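Local coordinates for protein porin B (Pseudomonas putida, PDB 4GEY) that probably forms an outer-membrane beta-barrel channel that lets sugars such as glucose into the periplasm, at residues V205-F210 / A233-E238; L254-S259 / H289-V294; T405-L410 / K431-F436. The protein carries 2 engineered substitutions. One frame throughout, in Å; residues are numbered along the deposited sequence.

Interaction 1: V205-F210 / A233-E238; sequences VQVGAF and AIMPME. Engineered in segment 233-238: Met235 (natural residue Leu), Met237 (natural residue Val). With C8E ((hydroxyethyloxy)tri(ethyloxy)octane), chain C.
Gln206 and Glu238 run side by side on one face of the paired strands, their amide and carboxylate planes only 13° apart. The tight part of the contact begins here: Gln206 NE2 gives a hydrogen bond to Glu238 OE1 at 2.9 Å, with the acceptor close to the amide plane and met nearly along its C-O axis. Gln206 CG lies between the backbone N and the carbonyl carbon (chi1 62°), and the extended chain beyond it brings the amide beside the acid. The same NE2 also donates to Asp157 O. Glu238 OE1 has a salt bridge to Arg253 besides, while OE2 accepts from Asn159 N and Trp292 NE1. Farther along this face Phe210 crosses Pro236 at about a right angle, with Phe210 CE1 3.6 Å from Pro236 CG. Gly208, with no side chain, leaves room beside Phe210 CE1, which a CB there would crowd. The two strands are neighbours in the antiparallel wall of the porin barrel, held here by backbone bonds such as Phe210 N to Ile234 O, 2.8 Å; Pro236 lacks an N-H but still accepts from Gly208 N at 3.0 Å. The opposite face is packed more loosely and carries apolar groups suited to lipid or detergent. Val207 CG2 approaches Met237 CG only to 4.1 Å; Met235 and Met237 are engineered selenomethionines in place of leucine and valine. A detergent molecule fits against this side: its C10 is 3.6 Å from Val207 CG1, and its C6 is 3.7 Å from Met237 CE.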
loop_
_atom_site.group_PDB
_atom_site.type_symbol
_atom_site.label_atom_id
_atom_site.label_comp_id
_atom_site.label_asym_id
_atom_site.label_seq_id
_atom_site.Cartn_x
_atom_site.Cartn_y
_atom_site.Cartn_z
ATOM N N VAL A 205 20.379 2.326 6.809
ATOM C CA VAL A 205 20.123 3.251 5.712
ATOM C C VAL A 205 20.045 2.440 4.432
ATOM O O VAL A 205 20.590 1.342 4.356
ATOM C CB VAL A 205 21.228 4.330 5.593
ATOM C CG1 VAL A 205 21.231 5.216 6.823
ATOM C CG2 VAL A 205 22.572 3.687 5.407
ATOM N N GLN A 206 19.354 2.966 3.430
ATOM C CA GLN A 206 19.199 2.238 2.174
ATOM C C GLN A 206 18.792 3.146 1.040
ATOM O O GLN A 206 18.134 4.173 1.245
ATOM C CB GLN A 206 18.178 1.110 2.313
ATOM C CG GLN A 206 16.774 1.543 2.661
ATOM C CD GLN A 206 15.830 0.348 2.671
ATOM O OE1 GLN A 206 16.234 -0.769 2.334
ATOM N NE2 GLN A 206 14.571 0.572 3.056
ATOM N N VAL A 207 19.185 2.751 -0.161
ATOM C CA VAL A 207 18.847 3.486 -1.371
ATOM C C VAL A 207 18.536 2.432 -2.417
ATOM O O VAL A 207 19.006 1.298 -2.313
ATOM C CB VAL A 207 20.022 4.403 -1.834
ATOM C CG1 VAL A 207 21.297 3.599 -2.019
ATOM C CG2 VAL A 207 19.675 5.148 -3.117
ATOM N N GLY A 208 17.730 2.788 -3.408
ATOM C CA GLY A 208 17.382 1.847 -4.452
ATOM C C GLY A 208 17.203 2.519 -5.795
ATOM O O GLY A 208 17.104 3.738 -5.887
ATOM N N ALA A 209 17.170 1.708 -6.845
ATOM C CA ALA A 209 16.875 2.202 -8.182
ATOM C C ALA A 209 15.864 1.258 -8.833
ATOM O O ALA A 209 16.150 0.079 -9.051
ATOM C CB ALA A 209 18.141 2.299 -9.003
ATOM N N PHE A 210 14.672 1.779 -9.114
ATOM C CA PHE A 210 13.589 0.986 -9.688
ATOM C C PHE A 210 13.285 1.453 -11.098
ATOM O O PHE A 210 13.117 2.652 -11.347
ATOM C CB PHE A 210 12.317 1.098 -8.842
ATOM C CG PHE A 210 12.451 0.521 -7.467
ATOM C CD1 PHE A 210 13.182 1.180 -6.487
ATOM C CD2 PHE A 210 11.838 -0.674 -7.147
ATOM C CE1 PHE A 210 13.303 0.637 -5.221
ATOM C CE2 PHE A 210 11.964 -1.221 -5.884
ATOM C CZ PHE A 210 12.694 -0.565 -4.923
ATOM N N ALA A 233 13.558 6.273 -13.941
ATOM C CA ALA A 233 13.907 5.470 -12.780
ATOM C C ALA A 233 13.357 6.138 -11.540
ATOM O O ALA A 233 13.310 7.365 -11.466
ATOM C CB ALA A 233 15.433 5.355 -12.675
ATOM N N ILE A 234 12.939 5.348 -10.563
ATOM C CA ILE A 234 12.641 5.912 -9.249
ATOM C C ILE A 234 13.755 5.568 -8.281
ATOM O O ILE A 234 14.217 4.436 -8.207
ATOM C CB ILE A 234 11.300 5.435 -8.660
ATOM C CG1 ILE A 234 10.135 5.876 -9.554
ATOM C CG2 ILE A 234 11.133 5.957 -7.218
ATOM C CD1 ILE A 234 8.771 5.519 -8.993
HETATM N N MSE A 235 14.192 6.568 -7.542
HETATM C CA MSE A 235 15.331 6.416 -6.673
HETATM C C MSE A 235 14.918 6.792 -5.257
HETATM O O MSE A 235 14.961 7.959 -4.893
HETATM C CB MSE A 235 16.429 7.342 -7.162
HETATM C CG MSE A 235 17.720 7.243 -6.406
HETATM SE SE MSE A 235 18.813 8.813 -6.801
HETATM C CE MSE A 235 18.307 9.996 -5.319
ATOM N N PRO A 236 14.480 5.807 -4.464
ATOM C CA PRO A 236 14.128 6.081 -3.067
ATOM C C PRO A 236 15.330 5.978 -2.146
ATOM O O PRO A 236 16.219 5.167 -2.422
ATOM C CB PRO A 236 13.128 4.967 -2.736
ATOM C CG PRO A 236 13.502 3.859 -3.613
ATOM C CD PRO A 236 14.110 4.445 -4.868
HETATM N N MSE A 237 15.358 6.793 -1.091
HETATM C CA MSE A 237 16.364 6.687 -0.018
HETATM C C MSE A 237 15.651 6.626 1.322
HETATM O O MSE A 237 14.567 7.185 1.476
HETATM C CB MSE A 237 17.294 7.899 -0.004
HETATM C CG MSE A 237 17.796 8.315 -1.354
HETATM SE SE MSE A 237 18.593 10.104 -1.304
HETATM C CE MSE A 237 20.177 9.704 -0.225
ATOM N N GLU A 238 16.255 5.979 2.306
ATOM C CA GLU A 238 15.566 5.837 3.581
ATOM C C GLU A 238 16.487 5.559 4.750
ATOM O O GLU A 238 17.507 4.888 4.613
ATOM C CB GLU A 238 14.528 4.722 3.493
ATOM C CG GLU A 238 13.428 4.814 4.521
ATOM C CD GLU A 238 12.369 3.750 4.311
ATOM O OE1 GLU A 238 12.692 2.692 3.718
ATOM O OE2 GLU A 238 11.214 3.977 4.724
HETATM C C1 C8E C . 16.416 11.787 3.944
HETATM C C2 C8E C . 16.814 10.394 3.497
HETATM C C3 C8E C . 17.932 9.895 4.403
HETATM C C4 C8E C . 19.177 9.525 3.605
HETATM C C5 C8E C . 19.657 8.119 3.941
HETATM C C6 C8E C . 19.962 7.355 2.655
HETATM C C7 C8E C . 21.452 7.070 2.525
HETATM C C8 C8E C . 21.774 6.118 1.378
HETATM O O9 C8E C . 22.282 4.903 1.901
HETATM C C10 C8E C . 23.187 4.256 1.021
HETATM C C11 C8E C . 23.595 2.878 1.545
HETATM O O12 C8E C . 24.824 2.477 0.965
#

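Interaction 2: L254-S259 / H289-V294; sequences LGYYYS and HGWWVV
The six-membered ring of Trp292 lies flat over Gly255, with Gly255 CA 3.5 Å from the ring centroid in a CH-pi contact. This is aromatic rescue of glycine in the antiparallel barrel wall, an aromatic ring laid over a glycine of the neighbouring strand, and it occurs twice: the Tyr257 ring covers Gly290, whose N sits 3.2 Å above the ring plane, offset toward the rim. Glycine suits both places because a CB would run into the indole at Gly255 and into the Tyr257 hydroxyl at Gly290. Both aromatic CG atoms lie between the backbone N and the carbonyl carbon (chi1 75° in Trp292, 62° in Tyr257), and each ring lies over its partner glycine. The two rings then meet edge to edge, Tyr257 CD2 lying 4.0 Å from Trp292 CZ3. Their polar ends are satisfied beyond the pair, Trp292 NE1 by Glu238 OE2 and Tyr257 OH by His319 ND1, so bulky rings can be buried without leaving these polar atoms lacking a partner. An alanine in place of Trp292 would probably leave Gly255 CA without its aromatic cover and Glu238 OE2 without the indole N-H. On the other face Tyr256 presents its edge to the face of Trp291, a T-shaped stack with centroids 5.1 Å apart and planes at 61°. A detergent molecule also touches Trp291, as fits an amphipathic indole on the membrane-facing side. Backbone bonds tie the two strands together, among them Tyr257 N to Gly290 O at 3.0 Å. Over the centre of the Trp291 ring stands Tyr256 CD1, 3.7 Å from Trp291 CE2.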
loop_
_atom_site.group_PDB
_atom_site.type_symbol
_atom_site.label_atom_id
_atom_site.label_comp_id
_atom_site.label_asym_id
_atom_site.label_seq_id
_atom_site.Cartn_x
_atom_site.Cartn_y
_atom_site.Cartn_z
ATOM N N LEU A 254 12.419 7.566 7.868
ATOM C CA LEU A 254 12.438 8.850 7.184
ATOM C C LEU A 254 13.020 8.631 5.792
ATOM O O LEU A 254 14.091 8.035 5.651
ATOM C CB LEU A 254 13.246 9.887 7.969
ATOM C CG LEU A 254 13.616 11.192 7.245
ATOM C CD1 LEU A 254 12.448 12.156 7.131
ATOM C CD2 LEU A 254 14.758 11.866 7.942
ATOM N N GLY A 255 12.308 9.093 4.764
ATOM C CA GLY A 255 12.720 8.841 3.393
ATOM C C GLY A 255 12.437 9.934 2.379
ATOM O O GLY A 255 11.671 10.870 2.622
ATOM N N TYR A 256 13.062 9.788 1.217
ATOM C CA TYR A 256 12.927 10.721 0.110
ATOM C C TYR A 256 12.938 9.889 -1.178
ATOM O O TYR A 256 13.638 8.880 -1.260
ATOM C CB TYR A 256 14.085 11.729 0.145
ATOM C CG TYR A 256 14.273 12.532 -1.121
ATOM C CD1 TYR A 256 13.585 13.728 -1.324
ATOM C CD2 TYR A 256 15.141 12.100 -2.116
ATOM C CE1 TYR A 256 13.749 14.456 -2.492
ATOM C CE2 TYR A 256 15.305 12.816 -3.280
ATOM C CZ TYR A 256 14.619 13.994 -3.466
ATOM O OH TYR A 256 14.809 14.712 -4.630
ATOM N N TYR A 257 12.145 10.275 -2.169
ATOM C CA TYR A 257 12.213 9.613 -3.476
ATOM C C TYR A 257 12.450 10.635 -4.581
ATOM O O TYR A 257 12.049 11.800 -4.469
ATOM C CB TYR A 257 10.944 8.800 -3.790
ATOM C CG TYR A 257 9.692 9.638 -3.863
ATOM C CD1 TYR A 257 9.298 10.229 -5.048
ATOM C CD2 TYR A 257 8.917 9.852 -2.741
ATOM C CE1 TYR A 257 8.172 11.013 -5.115
ATOM C CE2 TYR A 257 7.777 10.634 -2.800
ATOM C CZ TYR A 257 7.416 11.212 -3.990
ATOM O OH TYR A 257 6.293 11.996 -4.053
ATOM N N TYR A 258 13.088 10.179 -5.652
ATOM C CA TYR A 258 13.313 11.010 -6.821
ATOM C C TYR A 258 13.043 10.169 -8.058
ATOM O O TYR A 258 13.495 9.026 -8.157
ATOM C CB TYR A 258 14.739 11.571 -6.839
ATOM C CG TYR A 258 14.996 12.519 -7.989
ATOM C CD1 TYR A 258 14.629 13.867 -7.913
ATOM C CD2 TYR A 258 15.615 12.078 -9.155
ATOM C CE1 TYR A 258 14.873 14.734 -8.970
ATOM C CE2 TYR A 258 15.847 12.942 -10.216
ATOM C CZ TYR A 258 15.477 14.263 -10.114
ATOM O OH TYR A 258 15.721 15.108 -11.173
ATOM N N SER A 259 12.292 10.735 -8.992
ATOM C CA SER A 259 11.869 9.991 -10.158
ATOM C C SER A 259 12.330 10.682 -11.415
ATOM O O SER A 259 12.003 11.837 -11.635
ATOM C CB SER A 259 10.352 9.867 -10.176
ATOM O OG SER A 259 9.918 9.208 -11.356
ATOM N N HIS A 289 9.372 14.281 -7.049
ATOM C CA HIS A 289 10.116 14.018 -5.815
ATOM C C HIS A 289 9.214 14.199 -4.593
ATOM O O HIS A 289 8.205 14.899 -4.668
ATOM C CB HIS A 289 11.327 14.956 -5.707
ATOM C CG HIS A 289 10.956 16.377 -5.434
ATOM N ND1 HIS A 289 10.594 16.825 -4.182
ATOM C CD2 HIS A 289 10.851 17.443 -6.257
ATOM C CE1 HIS A 289 10.296 18.111 -4.242
ATOM N NE2 HIS A 289 10.454 18.511 -5.489
ATOM N N GLY A 290 9.583 13.587 -3.466
ATOM C CA GLY A 290 8.838 13.772 -2.232
ATOM C C GLY A 290 9.501 13.146 -1.025
ATOM O O GLY A 290 10.574 12.557 -1.152
ATOM N N TRP A 291 8.864 13.277 0.141
ATOM C CA TRP A 291 9.408 12.771 1.403
ATOM C C TRP A 291 8.364 11.968 2.155
ATOM O O TRP A 291 7.171 12.024 1.849
ATOM C CB TRP A 291 9.822 13.913 2.327
ATOM C CG TRP A 291 10.858 14.845 1.818
ATOM C CD1 TRP A 291 10.673 15.893 0.960
ATOM C CD2 TRP A 291 12.239 14.866 2.187
ATOM N NE1 TRP A 291 11.860 16.553 0.757
ATOM C CE2 TRP A 291 12.839 15.938 1.498
ATOM C CE3 TRP A 291 13.030 14.075 3.025
ATOM C CZ2 TRP A 291 14.194 16.231 1.613
ATOM C CZ3 TRP A 291 14.373 14.374 3.144
ATOM C CH2 TRP A 291 14.941 15.437 2.441
ATOM N N TRP A 292 8.802 11.237 3.171
ATOM C CA TRP A 292 7.863 10.448 3.960
ATOM C C TRP A 292 8.387 10.149 5.349
ATOM O O TRP A 292 9.606 10.113 5.583
ATOM C CB TRP A 292 7.511 9.147 3.254
ATOM C CG TRP A 292 8.578 8.104 3.286
ATOM C CD1 TRP A 292 8.919 7.296 4.344
ATOM C CD2 TRP A 292 9.422 7.713 2.200
ATOM N NE1 TRP A 292 9.936 6.445 3.984
ATOM C CE2 TRP A 292 10.263 6.678 2.674
ATOM C CE3 TRP A 292 9.557 8.141 0.876
ATOM C CZ2 TRP A 292 11.223 6.068 1.869
ATOM C CZ3 TRP A 292 10.513 7.537 0.080
ATOM C CH2 TRP A 292 11.332 6.507 0.580
ATOM N N VAL A 293 7.449 9.946 6.269
ATOM C CA VAL A 293 7.773 9.501 7.613
ATOM C C VAL A 293 6.839 8.349 7.945
ATOM O O VAL A 293 5.641 8.399 7.654
ATOM C CB VAL A 293 7.600 10.621 8.697
ATOM C CG1 VAL A 293 7.800 10.041 10.091
ATOM C CG2 VAL A 293 8.563 11.786 8.472
ATOM N N VAL A 294 7.395 7.294 8.526
ATOM C CA VAL A 294 6.574 6.253 9.117
ATOM C C VAL A 294 7.035 6.052 10.534
ATOM O O VAL A 294 8.233 5.934 10.793
ATOM C CB VAL A 294 6.696 4.915 8.397
ATOM C CG1 VAL A 294 5.509 4.022 8.783
ATOM C CG2 VAL A 294 6.753 5.128 6.892
#

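Interaction 3: T405-L410 / K431-F436; sequences TVRPNL and KIQSSF. With C8E ((hydroxyethyloxy)tri(ethyloxy)octane), chain D.
Arg407 reaches across to Gln433, its NH1 donating to Gln433 OE1. The modelled separation, 2.5 Å, is too short to be taken literally at this resolution. The oxygen lies close to the guanidinium plane, whereas NH1 stands above the amide plane of Gln433; the two flat groups are turned 90° to each other. Thr405 CG2 sits 3.6 Å above one guanidinium face, offset toward the rim, so a methyl of its own strand packs against the flat guanidinium. Beside Arg407 lies Lys431, pointing the same way, with Arg407 CG 4.1 Å from Lys431 CB. The aliphatic parts of the two chains thus pack alongside one another, and Lys431 CG, anti to the backbone N (chi1 178°), begins a fully extended chain that carries NZ away from the other strand. Behind these side chains is the hairpin of strands 404-414 and 425-435, part of the porin barrel. Arg407 N donates to Lys431 O at 2.7 Å. Arg407 O takes two donors from opposite faces of its plane, Lys431 N at 2.9 Å and Asn409 ND2 at 3.3 Å; an asparagine amide suits this bridging place, since its OD1 can still accept from Gln411 NE2. Farther out, Lys431 NZ binds Phe165 O and Cys163 O and makes a salt bridge to Glu121. Arg407 NH1 and Lys431 NZ are 5.8 Å apart, and these like charges would be expected to repel, an effect probably offset by Glu121 at Lys431 and, through a weak, long ion pair, by Asp164 at Arg407.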
loop_
_atom_site.group_PDB
_atom_site.type_symbol
_atom_site.label_atom_id
_atom_site.label_comp_id
_atom_site.label_asym_id
_atom_site.label_seq_id
_atom_site.Cartn_x
_atom_site.Cartn_y
_atom_site.Cartn_z
ATOM N N THR A 405 -7.276 -15.504 10.189
ATOM C CA THR A 405 -7.723 -14.326 10.921
ATOM C C THR A 405 -8.899 -13.695 10.178
ATOM O O THR A 405 -8.884 -13.555 8.957
ATOM C CB THR A 405 -6.592 -13.261 11.091
ATOM O OG1 THR A 405 -5.434 -13.869 11.674
ATOM C CG2 THR A 405 -7.061 -12.108 11.988
ATOM N N VAL A 406 -9.908 -13.297 10.931
ATOM C CA VAL A 406 -11.125 -12.745 10.367
ATOM C C VAL A 406 -11.329 -11.396 11.023
ATOM O O VAL A 406 -11.467 -11.328 12.255
ATOM C CB VAL A 406 -12.323 -13.699 10.685
ATOM C CG1 VAL A 406 -13.649 -13.012 10.494
ATOM C CG2 VAL A 406 -12.236 -14.954 9.834
ATOM N N ARG A 407 -11.306 -10.312 10.246
ATOM C CA ARG A 407 -11.574 -9.004 10.868
ATOM C C ARG A 407 -12.663 -8.158 10.253
ATOM O O ARG A 407 -12.467 -7.522 9.226
ATOM C CB ARG A 407 -10.309 -8.160 11.132
ATOM C CG ARG A 407 -9.274 -8.157 10.078
ATOM C CD ARG A 407 -8.217 -7.123 10.399
ATOM N NE ARG A 407 -7.227 -7.605 11.354
ATOM C CZ ARG A 407 -6.208 -8.397 11.030
ATOM N NH1 ARG A 407 -6.060 -8.799 9.775
ATOM N NH2 ARG A 407 -5.342 -8.793 11.952
ATOM N N PRO A 408 -13.836 -8.159 10.896
ATOM C CA PRO A 408 -14.874 -7.185 10.563
ATOM C C PRO A 408 -14.366 -5.781 10.841
ATOM O O PRO A 408 -13.575 -5.559 11.773
ATOM C CB PRO A 408 -16.010 -7.535 11.533
ATOM C CG PRO A 408 -15.379 -8.396 12.597
ATOM C CD PRO A 408 -14.292 -9.138 11.898
ATOM N N ASN A 409 -14.818 -4.837 10.032
ATOM C CA ASN A 409 -14.435 -3.451 10.218
ATOM C C ASN A 409 -15.533 -2.486 9.817
ATOM O O ASN A 409 -16.473 -2.842 9.099
ATOM C CB ASN A 409 -13.150 -3.146 9.455
ATOM C CG ASN A 409 -13.260 -3.463 7.982
ATOM O OD1 ASN A 409 -13.470 -2.571 7.157
ATOM N ND2 ASN A 409 -13.113 -4.737 7.639
ATOM N N LEU A 410 -15.398 -1.258 10.301
ATOM C CA LEU A 410 -16.311 -0.177 9.982
ATOM C C LEU A 410 -15.472 0.949 9.415
ATOM O O LEU A 410 -14.506 1.384 10.036
ATOM C CB LEU A 410 -17.006 0.308 11.251
ATOM C CG LEU A 410 -18.504 0.118 11.448
ATOM C CD1 LEU A 410 -18.760 -0.570 12.771
ATOM C CD2 LEU A 410 -19.183 1.466 11.450
ATOM N N LYS A 431 -12.646 -8.452 6.461
ATOM C CA LYS A 431 -11.361 -8.792 5.870
ATOM C C LYS A 431 -10.898 -10.130 6.403
ATOM O O LYS A 431 -10.922 -10.368 7.609
ATOM C CB LYS A 431 -10.321 -7.692 6.135
ATOM C CG LYS A 431 -8.958 -8.011 5.578
ATOM C CD LYS A 431 -8.074 -6.770 5.470
ATOM C CE LYS A 431 -6.667 -7.160 5.047
ATOM N NZ LYS A 431 -5.833 -6.002 4.664
ATOM N N ILE A 432 -10.499 -11.001 5.488
ATOM C CA ILE A 432 -10.061 -12.349 5.816
ATOM C C ILE A 432 -8.625 -12.572 5.358
ATOM O O ILE A 432 -8.266 -12.225 4.225
ATOM C CB ILE A 432 -10.929 -13.394 5.105
ATOM C CG1 ILE A 432 -12.358 -13.352 5.619
ATOM C CG2 ILE A 432 -10.350 -14.788 5.285
ATOM C CD1 ILE A 432 -13.141 -14.574 5.204
ATOM N N GLN A 433 -7.807 -13.158 6.229
ATOM C CA GLN A 433 -6.436 -13.500 5.880
ATOM C C GLN A 433 -6.175 -14.940 6.222
ATOM O O GLN A 433 -6.427 -15.367 7.339
ATOM C CB GLN A 433 -5.450 -12.621 6.633
ATOM C CG GLN A 433 -5.503 -11.170 6.244
ATOM C CD GLN A 433 -4.766 -10.296 7.235
ATOM O OE1 GLN A 433 -4.809 -10.543 8.439
ATOM N NE2 GLN A 433 -4.075 -9.277 6.737
ATOM N N SER A 434 -5.660 -15.702 5.270
ATOM C CA SER A 434 -5.358 -17.096 5.549
ATOM C C SER A 434 -4.156 -17.649 4.778
ATOM O O SER A 434 -3.937 -17.310 3.606
ATOM C CB SER A 434 -6.582 -17.955 5.276
ATOM O OG SER A 434 -6.339 -19.261 5.742
ATOM N N SER A 435 -3.385 -18.505 5.443
ATOM C CA SER A 435 -2.251 -19.157 4.806
ATOM C C SER A 435 -2.458 -20.658 4.759
ATOM O O SER A 435 -2.777 -21.292 5.768
ATOM C CB SER A 435 -0.938 -18.810 5.506
ATOM O OG SER A 435 -1.083 -18.822 6.907
ATOM N N PHE A 436 -2.282 -21.215 3.566
ATOM C CA PHE A 436 -2.552 -22.622 3.332
ATOM C C PHE A 436 -1.328 -23.448 3.657
ATOM O O PHE A 436 -0.219 -22.929 3.582
ATOM C CB PHE A 436 -2.972 -22.853 1.881
ATOM C CG PHE A 436 -4.298 -22.249 1.535
ATOM C CD1 PHE A 436 -5.450 -22.717 2.113
ATOM C CD2 PHE A 436 -4.386 -21.218 0.634
ATOM C CE1 PHE A 436 -6.662 -22.157 1.797
ATOM C CE2 PHE A 436 -5.595 -20.663 0.314
ATOM C CZ PHE A 436 -6.730 -21.129 0.891
ATOM O OXT PHE A 436 -1.430 -24.632 3.991
HETATM C C1 C8E D . -18.844 -6.660 9.378
HETATM C C2 C8E D . -19.339 -5.238 9.631
HETATM C C3 C8E D . -19.613 -5.017 11.116
HETATM C C4 C8E D . -18.743 -3.878 11.641
HETATM C C5 C8E D . -17.583 -4.376 12.513
HETATM C C6 C8E D . -17.509 -3.673 13.871
HETATM C C7 C8E D . -16.071 -3.515 14.363
HETATM C C8 C8E D . -15.989 -2.461 15.462
HETATM O O9 C8E D . -15.957 -3.028 16.765
HETATM C C10 C8E D . -14.792 -2.714 17.517
HETATM C C11 C8E D . -15.096 -2.607 19.019
HETATM O O12 C8E D . -15.715 -3.768 19.558
HETATM C C13 C8E D . -15.291 -4.051 20.890
HETATM C C14 C8E D . -15.458 -5.535 21.258
HETATM O O15 C8E D . -15.651 -5.709 22.654
HETATM C C16 C8E D . -14.740 -6.619 23.250
HETATM C C17 C8E D . -15.440 -7.836 23.863
HETATM O O18 C8E D . -14.491 -8.725 24.439
HETATM C C19 C8E D . -14.601 -8.904 25.841
HETATM C C20 C8E D . -14.077 -10.293 26.199
HETATM O O21 C8E D . -14.823 -10.885 27.241
#

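In the fold
Interactions 1 and 2 are adjoining pieces of barrel wall, their centres 9 Å apart: strand 232-245, the second partner of interaction 1, runs next to strand 248-259, the first of interaction 2. Interaction 3 lies on the opposite side of the chain's centre, about 32 Å from interaction 1 and 31 Å from interaction 2 between centres, and nearest atoms stay about 20 and 16 Å apart. Its strand 425-435 pairs with strand 42-57, which closes the barrel. In interaction 1 the side chain of Ile234 is about 12 Å from the bound beta-D-glucopyranose; interaction 3 reaches the sugar pocket through the pairing of Lys431 with Glu121, a pocket residue.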